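Long-range contacts in ABC transporter, periplasmic substrate-binding protein (Thermotoga maritima, PDB 2HPG), which probably binds a small organic solute in the periplasm and delivers it to a tripartite ATP-independent periplasmic (TRAP) transporter: residues G14-P19 with I44-S49; N71-R76 with V86-Y91; T100-I105 with I264-E269; L133-V138 with L226-E231. All blocks are in the same frame, centred on the assembly; numbering follows the deposited sequence.

Overall arrangement
From the N terminus, contact 1 closes the first loop, returning I44-S49 to the turn that follows strand 9-14 after helix 22-37 has passed between. Contact 2 comes next in series, a short loop that brings V86-Y91 back to the junction of strand 68-73 with helix 74-77. Contact 3 spans far more chain, joining the start of helix 101-112 to the long helix 243-278, and contact 4, pairing strands 130-146 and 218-234, falls wholly within that span. Contacts 1, 2 and 4 reach one mixed sheet: Asn71 touches the turn of contact 1, and Thr72 bonds to Phe230 of contact 4. Met265 links contact 3 to Val138 and Leu226 of contact 4.

Contact 1: G14-P19 with I44-S49; sequences GHVLAP and IEVFPS
Ser49 clasps the backbone of Leu17 from two neighbouring positions: Ser49 OG accepts from Leu17 N at 2.9 Å, and Ser49 N donates to Leu17 O at 2.8 Å. The hydroxyl can do this because OG stands anti to its own carbonyl carbon (chi1 -67°), beside the backbone N that makes the second bond. That second bond is bent, its donor tilted 27° from the Leu17 carbonyl plane. On the apolar side Val16 and Val46 cross at about a right angle, with Val16 CG2 against Val46 CG1 at 3.7 Å; the same methyl also rests on Pro48 CA. A weak but straight bond runs from Val16 N to Phe47 O, 3.4 Å long. Strand 9-14, helix 22-37 and the parallel strand 42-47 make a beta-alpha-beta crossover of the periplasmic binding protein fold, and the contact lies where its two strands end. Val16 continues onto His24 and Phe27 of that helix. The His15 ring meets Trp70, and NE2 bonds to Glu56; on the Ser49 side, His15 CB approaches OG. A water bridges the backbones, accepting from His15 N at 2.9 Å and donating to Pro48 O at 3.0 Å. Near the surface the two proline rings cross obliquely, Pro19 CG resting on Pro48 CB at 3.7 Å.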
loop_
_atom_site.group_PDB
_atom_site.type_symbol
_atom_site.label_atom_id
_atom_site.label_comp_id
_atom_site.label_asym_id
_atom_site.label_seq_id
_atom_site.Cartn_x
_atom_site.Cartn_y
_atom_site.Cartn_z
ATOM N N GLY A 14 -6.592 12.662 -4.524
ATOM C CA GLY A 14 -7.327 11.557 -5.117
ATOM C C GLY A 14 -6.824 10.147 -4.864
ATOM O O GLY A 14 -5.795 9.921 -4.227
ATOM N N HIS A 15 -7.566 9.191 -5.407
ATOM C CA HIS A 15 -7.237 7.784 -5.283
ATOM C C HIS A 15 -7.309 7.264 -3.852
ATOM O O HIS A 15 -6.566 6.366 -3.483
ATOM C CB HIS A 15 -5.850 7.483 -5.895
ATOM C CG HIS A 15 -5.853 7.441 -7.391
ATOM N ND1 HIS A 15 -4.764 7.020 -8.128
ATOM C CD2 HIS A 15 -6.813 7.768 -8.291
ATOM C CE1 HIS A 15 -5.052 7.102 -9.418
ATOM N NE2 HIS A 15 -6.288 7.555 -9.543
ATOM N N VAL A 16 -8.237 7.782 -3.051
ATOM C CA VAL A 16 -8.332 7.344 -1.666
ATOM C C VAL A 16 -9.233 6.105 -1.491
ATOM O O VAL A 16 -9.774 5.882 -0.405
ATOM C CB VAL A 16 -8.788 8.482 -0.735
ATOM C CG1 VAL A 16 -7.946 9.718 -0.971
ATOM C CG2 VAL A 16 -10.285 8.780 -0.896
ATOM N N LEU A 17 -9.334 5.289 -2.540
ATOM C CA LEU A 17 -10.042 4.013 -2.506
ATOM C C LEU A 17 -11.562 4.229 -2.464
ATOM O O LEU A 17 -12.028 5.266 -2.956
ATOM C CB LEU A 17 -9.492 3.083 -1.402
ATOM C CG LEU A 17 -7.961 2.927 -1.393
ATOM C CD1 LEU A 17 -7.519 1.857 -0.429
ATOM C CD2 LEU A 17 -7.420 2.627 -2.789
ATOM N N ALA A 18 -12.328 3.250 -1.971
ATOM C CA ALA A 18 -13.780 3.248 -2.164
ATOM C C ALA A 18 -14.449 4.227 -1.226
ATOM O O ALA A 18 -13.971 4.412 -0.103
ATOM C CB ALA A 18 -14.369 1.836 -1.962
ATOM N N PRO A 19 -15.544 4.870 -1.686
ATOM C CA PRO A 19 -16.332 5.772 -0.871
ATOM C C PRO A 19 -16.892 5.138 0.405
ATOM O O PRO A 19 -17.500 4.056 0.364
ATOM C CB PRO A 19 -17.478 6.189 -1.806
ATOM C CG PRO A 19 -16.989 5.963 -3.145
ATOM C CD PRO A 19 -16.054 4.801 -3.068
ATOM N N ILE A 44 -8.863 21.109 1.729
ATOM C CA ILE A 44 -8.478 19.858 1.070
ATOM C C ILE A 44 -9.710 19.100 0.639
ATOM O O ILE A 44 -10.531 18.738 1.464
ATOM C CB ILE A 44 -7.642 18.946 1.972
ATOM C CG1 ILE A 44 -6.399 19.698 2.462
ATOM C CG2 ILE A 44 -7.160 17.687 1.169
ATOM C CD1 ILE A 44 -5.624 18.966 3.516
ATOM N N GLU A 45 -9.826 18.861 -0.657
ATOM C CA GLU A 45 -10.943 18.120 -1.202
ATOM C C GLU A 45 -10.485 16.706 -1.489
ATOM O O GLU A 45 -9.456 16.514 -2.123
ATOM C CB GLU A 45 -11.406 18.794 -2.489
ATOM C CG GLU A 45 -12.689 18.248 -3.004
ATOM C CD GLU A 45 -13.262 19.074 -4.143
ATOM O OE1 GLU A 45 -12.514 19.933 -4.712
ATOM O OE2 GLU A 45 -14.469 18.850 -4.441
ATOM N N VAL A 46 -11.264 15.722 -1.044
ATOM C CA VAL A 46 -10.853 14.330 -1.065
ATOM C C VAL A 46 -11.705 13.537 -2.067
ATOM O O VAL A 46 -12.925 13.535 -1.964
ATOM C CB VAL A 46 -10.954 13.728 0.376
ATOM C CG1 VAL A 46 -10.639 12.254 0.364
ATOM C CG2 VAL A 46 -9.996 14.470 1.313
ATOM N N PHE A 47 -11.048 12.880 -3.027
ATOM C CA PHE A 47 -11.726 12.145 -4.110
ATOM C C PHE A 47 -11.496 10.647 -4.037
ATOM O O PHE A 47 -10.359 10.194 -4.192
ATOM C CB PHE A 47 -11.226 12.619 -5.471
ATOM C CG PHE A 47 -11.613 14.022 -5.793
ATOM C CD1 PHE A 47 -12.712 14.287 -6.585
ATOM C CD2 PHE A 47 -10.895 15.081 -5.293
ATOM C CE1 PHE A 47 -13.070 15.571 -6.874
ATOM C CE2 PHE A 47 -11.272 16.373 -5.565
ATOM C CZ PHE A 47 -12.343 16.619 -6.353
ATOM N N PRO A 48 -12.564 9.862 -3.792
ATOM C CA PRO A 48 -12.439 8.415 -3.863
ATOM C C PRO A 48 -11.909 7.910 -5.200
ATOM O O PRO A 48 -12.028 8.588 -6.208
ATOM C CB PRO A 48 -13.875 7.934 -3.655
ATOM C CG PRO A 48 -14.473 8.987 -2.776
ATOM C CD PRO A 48 -13.910 10.263 -3.335
ATOM N N SER A 49 -11.312 6.729 -5.183
ATOM C CA SER A 49 -10.850 6.090 -6.397
ATOM C C SER A 49 -12.047 5.737 -7.289
ATOM O O SER A 49 -13.132 5.418 -6.805
ATOM C CB SER A 49 -10.058 4.818 -6.079
ATOM O OG SER A 49 -8.845 5.102 -5.413
HETATM O O HOH W 1 -9.514 9.616 -7.459
#

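Contact 2: N71-R76 with V86-Y91; sequences NTDSAR and VMNLAY
The amide of Asn88 is wedged between Ala75 and Asp73: the Ala75 methyl lies over one face, with Ala75 CB 3.6 Å from Asn88 CG, and Asp73 CB lies close to the amide plane, beyond the end of the group. The carboxylate of Asp73 is turned 74° from the amide plane, and the two side chains cross at about a right angle. The tip of the amide stands over the carboxylate face near Asp73 CG. Beside them Ser74 OG sits against both Met87 and Asn88, 3.5 Å from Met87 CB and 3.5 Å from Asn88 CB. Its first torsion (chi1 66°) puts OG between the backbone N and the carbonyl carbon, pointing at that pair. Asp73 also works along its own chain: OD1 accepts from Arg76 N at 2.9 Å, met nearly along the C-O axis. An alanine at Asp73 would probably leave Arg76 N without its capping oxygen and open a gap beside the Asn88 amide. Trp169 of helix 167-176 packs on Asp73, Ala75 and Asn88 alike, while Met87 reaches Ile228 of strand 218-234. The arrangement is that of a helix N-cap at a strand-to-helix junction: strand 68-73 of the central sheet passes directly into helix 74-77, and Asp73 at the joint caps the first turn.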
loop_
_atom_site.group_PDB
_atom_site.type_symbol
_atom_site.label_atom_id
_atom_site.label_comp_id
_atom_site.label_asym_id
_atom_site.label_seq_id
_atom_site.Cartn_x
_atom_site.Cartn_y
_atom_site.Cartn_z
ATOM N N ASN A 71 -2.888 9.167 -3.192
ATOM C CA ASN A 71 -2.596 7.979 -2.419
ATOM C C ASN A 71 -2.008 6.977 -3.387
ATOM O O ASN A 71 -2.740 6.397 -4.182
ATOM C CB ASN A 71 -3.904 7.452 -1.816
ATOM C CG ASN A 71 -3.763 6.081 -1.153
ATOM O OD1 ASN A 71 -2.989 5.917 -0.222
ATOM N ND2 ASN A 71 -4.573 5.114 -1.593
ATOM N N THR A 72 -0.694 6.787 -3.358
ATOM C CA THR A 72 -0.051 5.849 -4.288
ATOM C C THR A 72 0.789 4.834 -3.487
ATOM O O THR A 72 0.480 4.569 -2.332
ATOM C CB THR A 72 0.768 6.624 -5.338
ATOM O OG1 THR A 72 1.289 5.722 -6.321
ATOM C CG2 THR A 72 1.887 7.395 -4.692
ATOM N N ASP A 73 1.828 4.247 -4.089
ATOM C CA ASP A 73 2.705 3.331 -3.355
ATOM C C ASP A 73 4.131 3.318 -3.915
ATOM O O ASP A 73 4.403 3.976 -4.922
ATOM C CB ASP A 73 2.100 1.938 -3.341
ATOM C CG ASP A 73 1.932 1.359 -4.722
ATOM O OD1 ASP A 73 2.750 1.647 -5.626
ATOM O OD2 ASP A 73 0.982 0.583 -4.889
ATOM N N SER A 74 5.039 2.597 -3.249
ATOM C CA SER A 74 6.455 2.575 -3.654
ATOM C C SER A 74 6.686 1.729 -4.906
ATOM O O SER A 74 7.730 1.821 -5.540
ATOM C CB SER A 74 7.369 2.123 -2.507
ATOM O OG SER A 74 7.144 0.773 -2.133
ATOM N N ALA A 75 5.711 0.915 -5.287
ATOM C CA ALA A 75 5.784 0.209 -6.544
ATOM C C ALA A 75 5.660 1.217 -7.695
ATOM O O ALA A 75 6.208 1.007 -8.775
ATOM C CB ALA A 75 4.702 -0.867 -6.626
ATOM N N ARG A 76 4.928 2.304 -7.455
ATOM C CA ARG A 76 4.838 3.414 -8.409
ATOM C C ARG A 76 6.058 4.336 -8.284
ATOM O O ARG A 76 6.783 4.558 -9.252
ATOM C CB ARG A 76 3.526 4.187 -8.177
ATOM C CG ARG A 76 3.414 5.556 -8.859
ATOM C CD ARG A 76 2.886 5.458 -10.263
ATOM N NE ARG A 76 1.441 5.203 -10.264
ATOM C CZ ARG A 76 0.637 5.391 -11.310
ATOM N NH1 ARG A 76 1.119 5.864 -12.457
ATOM N NH2 ARG A 76 -0.668 5.124 -11.204
ATOM N N VAL A 86 11.806 -1.011 -3.002
ATOM C CA VAL A 86 12.034 -2.131 -2.096
ATOM C C VAL A 86 10.875 -2.305 -1.081
ATOM O O VAL A 86 10.621 -3.425 -0.605
ATOM C CB VAL A 86 13.413 -1.997 -1.352
ATOM C CG1 VAL A 86 13.343 -0.962 -0.283
ATOM C CG2 VAL A 86 13.843 -3.370 -0.785
HETATM N N MSE A 87 10.163 -1.217 -0.778
HETATM C CA MSE A 87 9.092 -1.262 0.229
HETATM C C MSE A 87 7.761 -1.873 -0.262
HETATM O O MSE A 87 6.811 -1.967 0.521
HETATM C CB MSE A 87 8.863 0.124 0.818
HETATM C CG MSE A 87 10.158 0.763 1.304
HETATM SE SE MSE A 87 9.954 2.325 2.387
HETATM C CE MSE A 87 8.320 1.884 3.344
ATOM N N ASN A 88 7.704 -2.300 -1.519
ATOM C CA ASN A 88 6.523 -3.003 -2.071
ATOM C C ASN A 88 6.834 -4.458 -2.414
ATOM O O ASN A 88 6.020 -5.165 -3.035
ATOM C CB ASN A 88 5.981 -2.274 -3.316
ATOM C CG ASN A 88 4.452 -2.169 -3.320
ATOM O OD1 ASN A 88 3.752 -3.175 -3.315
ATOM N ND2 ASN A 88 3.947 -0.958 -3.280
ATOM N N LEU A 89 8.010 -4.916 -2.004
ATOM C CA LEU A 89 8.410 -6.275 -2.279
ATOM C C LEU A 89 7.945 -7.239 -1.176
ATOM O O LEU A 89 7.729 -6.845 -0.011
ATOM C CB LEU A 89 9.932 -6.350 -2.526
ATOM C CG LEU A 89 10.375 -5.897 -3.916
ATOM C CD1 LEU A 89 11.873 -6.062 -4.050
ATOM C CD2 LEU A 89 9.689 -6.680 -4.997
ATOM N N ALA A 90 7.755 -8.494 -1.575
ATOM C CA ALA A 90 7.244 -9.533 -0.682
ATOM C C ALA A 90 8.068 -9.600 0.582
ATOM O O ALA A 90 9.282 -9.563 0.522
ATOM C CB ALA A 90 7.227 -10.899 -1.381
ATOM N N TYR A 91 7.380 -9.664 1.719
ATOM C CA TYR A 91 7.979 -9.793 3.067
ATOM C C TYR A 91 8.884 -8.669 3.547
ATOM O O TYR A 91 9.467 -8.808 4.613
ATOM C CB TYR A 91 8.677 -11.157 3.262
ATOM C CG TYR A 91 7.689 -12.279 3.197
ATOM C CD1 TYR A 91 7.574 -13.055 2.061
ATOM C CD2 TYR A 91 6.811 -12.517 4.252
ATOM C CE1 TYR A 91 6.625 -14.057 1.983
ATOM C CE2 TYR A 91 5.864 -13.539 4.178
ATOM C CZ TYR A 91 5.789 -14.302 3.054
ATOM O OH TYR A 91 4.832 -15.300 2.966
#

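Contact 3: T100-I105 with I264-E269; sequences TPEEAI and IMKELE
The first turn of helix 101-112 packs on the long helix 243-278 through Pro101, which meets both Met265 and Lys266. The short helical axes come within 10.5 Å, their directions 140° apart. Pro101 CB touches Met265 CB at 3.8 Å, and these two side chains slide past each other in opposite directions; Lys266 CG reaches the same proline carbon, also at 3.8 Å. Met265, a selenomethionine, bends at its third torsion (chi3 -60°), which brings CE to 3.8 Å from Pro101 O and to 4.4 Å from Ile105 CD1. At the exposed side of the contact, the side chains of Glu102 and Lys266 cross at about a right angle and form a salt bridge. The modelled 2.5 Å between Lys266 NZ and Glu102 OE2 is very short, so its exact length is doubtful. Thr100, just before the proline, caps the helix, its OG1 accepting from Glu103 N at 3.1 Å. Helix 243-278 itself widens here into a pi-type turn, closed by Glu269 N on Ile264 O. Met265 and Ala104 both rest on Leu226 of strand 218-234. Such a long helix, here met by the N-capped start of a shorter one, is a hallmark of TRAP solute-binding proteins.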
loop_
_atom_site.group_PDB
_atom_site.type_symbol
_atom_site.label_atom_id
_atom_site.label_comp_id
_atom_site.label_asym_id
_atom_site.label_seq_id
_atom_site.Cartn_x
_atom_site.Cartn_y
_atom_site.Cartn_z
ATOM N N THR A 100 4.371 -7.486 14.509
ATOM C CA THR A 100 3.038 -7.085 15.000
ATOM C C THR A 100 2.670 -5.748 14.363
ATOM O O THR A 100 3.543 -5.071 13.846
ATOM C CB THR A 100 3.015 -6.904 16.502
ATOM O OG1 THR A 100 3.738 -5.713 16.865
ATOM C CG2 THR A 100 3.636 -8.125 17.191
ATOM N N PRO A 101 1.381 -5.369 14.376
ATOM C CA PRO A 101 0.972 -4.028 13.895
ATOM C C PRO A 101 1.770 -2.856 14.486
ATOM O O PRO A 101 2.318 -2.060 13.737
ATOM C CB PRO A 101 -0.517 -3.967 14.272
ATOM C CG PRO A 101 -0.951 -5.421 14.161
ATOM C CD PRO A 101 0.210 -6.186 14.750
ATOM N N GLU A 102 1.856 -2.775 15.807
ATOM C CA GLU A 102 2.607 -1.697 16.461
ATOM C C GLU A 102 4.081 -1.691 16.049
ATOM O O GLU A 102 4.667 -0.634 15.826
ATOM C CB GLU A 102 2.488 -1.781 17.984
ATOM C CG GLU A 102 1.072 -1.595 18.536
ATOM C CD GLU A 102 0.229 -2.890 18.587
ATOM O OE1 GLU A 102 0.646 -3.970 18.065
ATOM O OE2 GLU A 102 -0.889 -2.814 19.159
ATOM N N GLU A 103 4.677 -2.866 15.934
ATOM C CA GLU A 103 6.055 -2.987 15.444
ATOM C C GLU A 103 6.228 -2.508 14.005
ATOM O O GLU A 103 7.274 -1.964 13.642
ATOM C CB GLU A 103 6.540 -4.443 15.548
ATOM C CG GLU A 103 6.811 -4.904 16.971
ATOM C CD GLU A 103 7.330 -6.332 17.063
ATOM O OE1 GLU A 103 7.576 -6.989 16.034
ATOM O OE2 GLU A 103 7.506 -6.805 18.195
ATOM N N ALA A 104 5.213 -2.745 13.177
ATOM C CA ALA A 104 5.247 -2.321 11.771
ATOM C C ALA A 104 5.328 -0.787 11.655
ATOM O O ALA A 104 6.150 -0.273 10.904
ATOM C CB ALA A 104 4.011 -2.867 11.019
ATOM N N ILE A 105 4.493 -0.090 12.431
ATOM C CA ILE A 105 4.480 1.375 12.520
ATOM C C ILE A 105 5.786 1.930 13.057
ATOM O O ILE A 105 6.272 2.956 12.577
ATOM C CB ILE A 105 3.338 1.877 13.463
ATOM C CG1 ILE A 105 1.951 1.638 12.846
ATOM C CG2 ILE A 105 3.514 3.361 13.830
ATOM C CD1 ILE A 105 1.810 2.043 11.375
ATOM N N ILE A 264 -7.167 -0.723 11.039
ATOM C CA ILE A 264 -7.158 -1.746 9.999
ATOM C C ILE A 264 -6.484 -3.037 10.493
ATOM O O ILE A 264 -7.074 -4.117 10.415
ATOM C CB ILE A 264 -6.494 -1.239 8.684
ATOM C CG1 ILE A 264 -7.382 -0.217 7.981
ATOM C CG2 ILE A 264 -6.252 -2.395 7.722
ATOM C CD1 ILE A 264 -6.749 0.397 6.747
HETATM N N MSE A 265 -5.257 -2.933 10.997
HETATM C CA MSE A 265 -4.461 -4.114 11.338
HETATM C C MSE A 265 -4.846 -4.830 12.615
HETATM O O MSE A 265 -4.598 -6.025 12.731
HETATM C CB MSE A 265 -2.968 -3.751 11.410
HETATM C CG MSE A 265 -2.317 -3.660 10.074
HETATM SE SE MSE A 265 -0.409 -3.381 10.228
HETATM C CE MSE A 265 -0.427 -1.691 11.202
ATOM N N LYS A 266 -5.418 -4.097 13.570
ATOM C CA LYS A 266 -5.745 -4.623 14.893
ATOM C C LYS A 266 -7.233 -4.939 15.050
ATOM O O LYS A 266 -7.582 -5.748 15.897
ATOM C CB LYS A 266 -5.314 -3.645 15.987
ATOM C CG LYS A 266 -3.793 -3.528 16.134
ATOM C CD LYS A 266 -3.399 -2.421 17.136
ATOM C CE LYS A 266 -3.840 -2.679 18.575
ATOM N NZ LYS A 266 -3.155 -3.838 19.213
ATOM N N GLU A 267 -8.102 -4.353 14.228
ATOM C CA GLU A 267 -9.536 -4.617 14.353
ATOM C C GLU A 267 -10.302 -4.948 13.093
ATOM O O GLU A 267 -11.080 -5.895 13.100
ATOM C CB GLU A 267 -10.260 -3.492 15.083
ATOM C CG GLU A 267 -9.706 -2.147 14.890
ATOM C CD GLU A 267 -9.902 -1.263 16.100
ATOM O OE1 GLU A 267 -10.978 -0.623 16.199
ATOM O OE2 GLU A 267 -8.969 -1.205 16.937
ATOM N N LEU A 268 -10.146 -4.164 12.031
ATOM C CA LEU A 268 -11.059 -4.311 10.896
ATOM C C LEU A 268 -10.764 -5.564 10.118
ATOM O O LEU A 268 -11.682 -6.287 9.720
ATOM C CB LEU A 268 -11.022 -3.080 9.997
ATOM C CG LEU A 268 -11.529 -1.807 10.661
ATOM C CD1 LEU A 268 -11.522 -0.659 9.663
ATOM C CD2 LEU A 268 -12.944 -2.031 11.193
ATOM N N GLU A 269 -9.487 -5.829 9.885
ATOM C CA GLU A 269 -9.121 -7.051 9.187
ATOM C C GLU A 269 -9.565 -8.308 9.934
ATOM O O GLU A 269 -9.918 -9.309 9.308
ATOM C CB GLU A 269 -7.620 -7.092 8.928
ATOM C CG GLU A 269 -7.204 -6.373 7.642
ATOM C CD GLU A 269 -7.757 -7.042 6.368
ATOM O OE1 GLU A 269 -7.318 -8.156 6.004
ATOM O OE2 GLU A 269 -8.605 -6.418 5.700
#

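Contact 4: L133-V138 with L226-E231; sequences LSFYWV and LLINFE
Phe135 presses its CB, as a knob, onto the centre of the Phe230 ring, 3.5 Å from the ring centroid and almost on its normal, a CH-pi contact. Phe135 CG sits between the backbone N and the carbonyl carbon (chi1 60°). The two side chains lie side by side, pointing the same way; their planes are 20° apart but slid so far that the rings barely overlap. An alanine at Phe230 would probably leave Phe135 CB facing a gap and its ring freer to shift. The Ile228 CG2 methyl sits against the Phe135 carbonyl, 3.3 Å from Phe135 O. Across the sheet, Glu231 lays CG over one face of the Trp137 five-membered ring, toward the rim, with CG 3.6 Å from Trp137 CD1; the bend at chi2 (-57°) turns its CD back, and OE2 lies 3.5 Å from Trp137 CB. Further along, the Val138 CG1 methyl fits against Leu226 CD1 at 3.6 Å, the side chains crossing at about a right angle. Leu133 N bonds to Glu231 O at 2.7 Å and Glu231 N to Ser134 O at 2.8 Å, so two residues face one in a classic beta bulge. An ST turn follows, Ser134 OG accepting from Tyr136 N and bonding also to Asp254. Asn229 O is buried without a hydrogen-bond donor, though Phe135 CA makes a CA-H...O contact with it. Helix 243-278 takes Leu133 and the Trp137 NE1 bond to Met253 O, helix 22-37 stacks Phe27 on Trp137, helix 101-112 packs on Phe135 and Val138, and strand 68-73 bonds to strand 218-234 at Phe230.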
loop_
_atom_site.group_PDB
_atom_site.type_symbol
_atom_site.label_atom_id
_atom_site.label_comp_id
_atom_site.label_asym_id
_atom_site.label_seq_id
_atom_site.Cartn_x
_atom_site.Cartn_y
_atom_site.Cartn_z
ATOM N N LEU A 133 4.258 13.320 1.651
ATOM C CA LEU A 133 3.765 13.882 2.899
ATOM C C LEU A 133 3.754 12.834 4.011
ATOM O O LEU A 133 3.863 13.164 5.204
ATOM C CB LEU A 133 2.338 14.398 2.729
ATOM C CG LEU A 133 2.088 15.634 1.881
ATOM C CD1 LEU A 133 0.591 15.815 1.784
ATOM C CD2 LEU A 133 2.726 16.859 2.512
ATOM N N SER A 134 3.575 11.574 3.617
ATOM C CA SER A 134 3.503 10.482 4.574
ATOM C C SER A 134 3.542 9.117 3.905
ATOM O O SER A 134 3.081 8.963 2.765
ATOM C CB SER A 134 2.227 10.600 5.413
ATOM O OG SER A 134 2.161 9.557 6.373
ATOM N N PHE A 135 4.106 8.138 4.621
ATOM C CA PHE A 135 3.917 6.723 4.282
ATOM C C PHE A 135 3.484 5.864 5.478
ATOM O O PHE A 135 3.720 4.665 5.486
ATOM C CB PHE A 135 5.150 6.133 3.561
ATOM C CG PHE A 135 6.438 6.183 4.360
ATOM C CD1 PHE A 135 6.762 5.163 5.271
ATOM C CD2 PHE A 135 7.353 7.221 4.165
ATOM C CE1 PHE A 135 7.942 5.197 5.989
ATOM C CE2 PHE A 135 8.556 7.274 4.896
ATOM C CZ PHE A 135 8.850 6.257 5.811
ATOM N N TYR A 136 2.821 6.472 6.466
ATOM C CA TYR A 136 2.246 5.753 7.596
ATOM C C TYR A 136 0.806 5.341 7.335
ATOM O O TYR A 136 -0.049 5.385 8.239
ATOM C CB TYR A 136 2.259 6.632 8.841
ATOM C CG TYR A 136 3.629 7.082 9.319
ATOM C CD1 TYR A 136 4.799 6.487 8.881
ATOM C CD2 TYR A 136 3.736 8.091 10.272
ATOM C CE1 TYR A 136 6.028 6.922 9.340
ATOM C CE2 TYR A 136 4.961 8.516 10.732
ATOM C CZ TYR A 136 6.093 7.943 10.269
ATOM O OH TYR A 136 7.303 8.407 10.754
ATOM N N TRP A 137 0.540 4.923 6.100
ATOM C CA TRP A 137 -0.805 4.576 5.657
ATOM C C TRP A 137 -0.713 3.148 5.195
ATOM O O TRP A 137 -0.072 2.859 4.195
ATOM C CB TRP A 137 -1.259 5.512 4.529
ATOM C CG TRP A 137 -1.613 6.865 5.060
ATOM C CD1 TRP A 137 -0.750 7.825 5.501
ATOM C CD2 TRP A 137 -2.930 7.394 5.242
ATOM N NE1 TRP A 137 -1.453 8.911 5.964
ATOM C CE2 TRP A 137 -2.795 8.673 5.804
ATOM C CE3 TRP A 137 -4.214 6.904 4.989
ATOM C CZ2 TRP A 137 -3.905 9.480 6.110
ATOM C CZ3 TRP A 137 -5.308 7.703 5.292
ATOM C CH2 TRP A 137 -5.145 8.975 5.841
ATOM N N VAL A 138 -1.316 2.251 5.964
ATOM C CA VAL A 138 -1.140 0.823 5.756
ATOM C C VAL A 138 -2.505 0.157 5.560
ATOM O O VAL A 138 -3.433 0.378 6.332
ATOM C CB VAL A 138 -0.325 0.236 6.951
ATOM C CG1 VAL A 138 -0.471 -1.241 7.071
ATOM C CG2 VAL A 138 1.165 0.628 6.787
ATOM N N LEU A 226 2.749 -6.446 3.133
ATOM C CA LEU A 226 2.094 -5.399 3.911
ATOM C C LEU A 226 2.031 -4.166 3.017
ATOM O O LEU A 226 3.072 -3.593 2.683
ATOM C CB LEU A 226 2.866 -5.073 5.187
ATOM C CG LEU A 226 2.199 -4.003 6.036
ATOM C CD1 LEU A 226 0.872 -4.504 6.590
ATOM C CD2 LEU A 226 3.138 -3.522 7.126
ATOM N N LEU A 227 0.829 -3.769 2.618
ATOM C CA LEU A 227 0.652 -2.650 1.685
ATOM C C LEU A 227 0.834 -1.300 2.369
ATOM O O LEU A 227 0.004 -0.859 3.188
ATOM C CB LEU A 227 -0.701 -2.750 0.961
ATOM C CG LEU A 227 -1.072 -1.648 -0.040
ATOM C CD1 LEU A 227 0.107 -1.171 -0.865
ATOM C CD2 LEU A 227 -2.205 -2.183 -0.945
ATOM N N ILE A 228 1.961 -0.674 2.048
ATOM C CA ILE A 228 2.308 0.625 2.573
ATOM C C ILE A 228 2.007 1.639 1.486
ATOM O O ILE A 228 2.603 1.599 0.408
ATOM C CB ILE A 228 3.809 0.702 2.910
ATOM C CG1 ILE A 228 4.198 -0.379 3.930
ATOM C CG2 ILE A 228 4.158 2.090 3.453
ATOM C CD1 ILE A 228 5.731 -0.625 3.959
ATOM N N ASN A 229 1.088 2.544 1.761
ATOM C CA ASN A 229 0.781 3.592 0.798
ATOM C C ASN A 229 1.622 4.824 1.053
ATOM O O ASN A 229 1.960 5.146 2.209
ATOM C CB ASN A 229 -0.700 3.937 0.817
ATOM C CG ASN A 229 -1.562 2.852 0.193
ATOM O OD1 ASN A 229 -2.322 2.173 0.881
ATOM N ND2 ASN A 229 -1.424 2.670 -1.118
ATOM N N PHE A 230 1.963 5.506 -0.040
ATOM C CA PHE A 230 2.689 6.769 0.006
ATOM C C PHE A 230 1.766 7.888 -0.422
ATOM O O PHE A 230 1.070 7.769 -1.412
ATOM C CB PHE A 230 3.890 6.708 -0.922
ATOM C CG PHE A 230 5.058 6.015 -0.329
ATOM C CD1 PHE A 230 6.221 6.711 -0.065
ATOM C CD2 PHE A 230 4.988 4.670 0.010
ATOM C CE1 PHE A 230 7.297 6.071 0.497
ATOM C CE2 PHE A 230 6.064 4.035 0.582
ATOM C CZ PHE A 230 7.222 4.745 0.814
ATOM N N GLU A 231 1.756 8.971 0.343
ATOM C CA GLU A 231 0.827 10.067 0.123
ATOM C C GLU A 231 1.637 11.229 -0.423
ATOM O O GLU A 231 2.501 11.760 0.268
ATOM C CB GLU A 231 0.125 10.425 1.436
ATOM C CG GLU A 231 -0.476 9.225 2.170
ATOM C CD GLU A 231 -1.462 8.441 1.322
ATOM O OE1 GLU A 231 -2.191 9.104 0.574
ATOM O OE2 GLU A 231 -1.502 7.173 1.405
#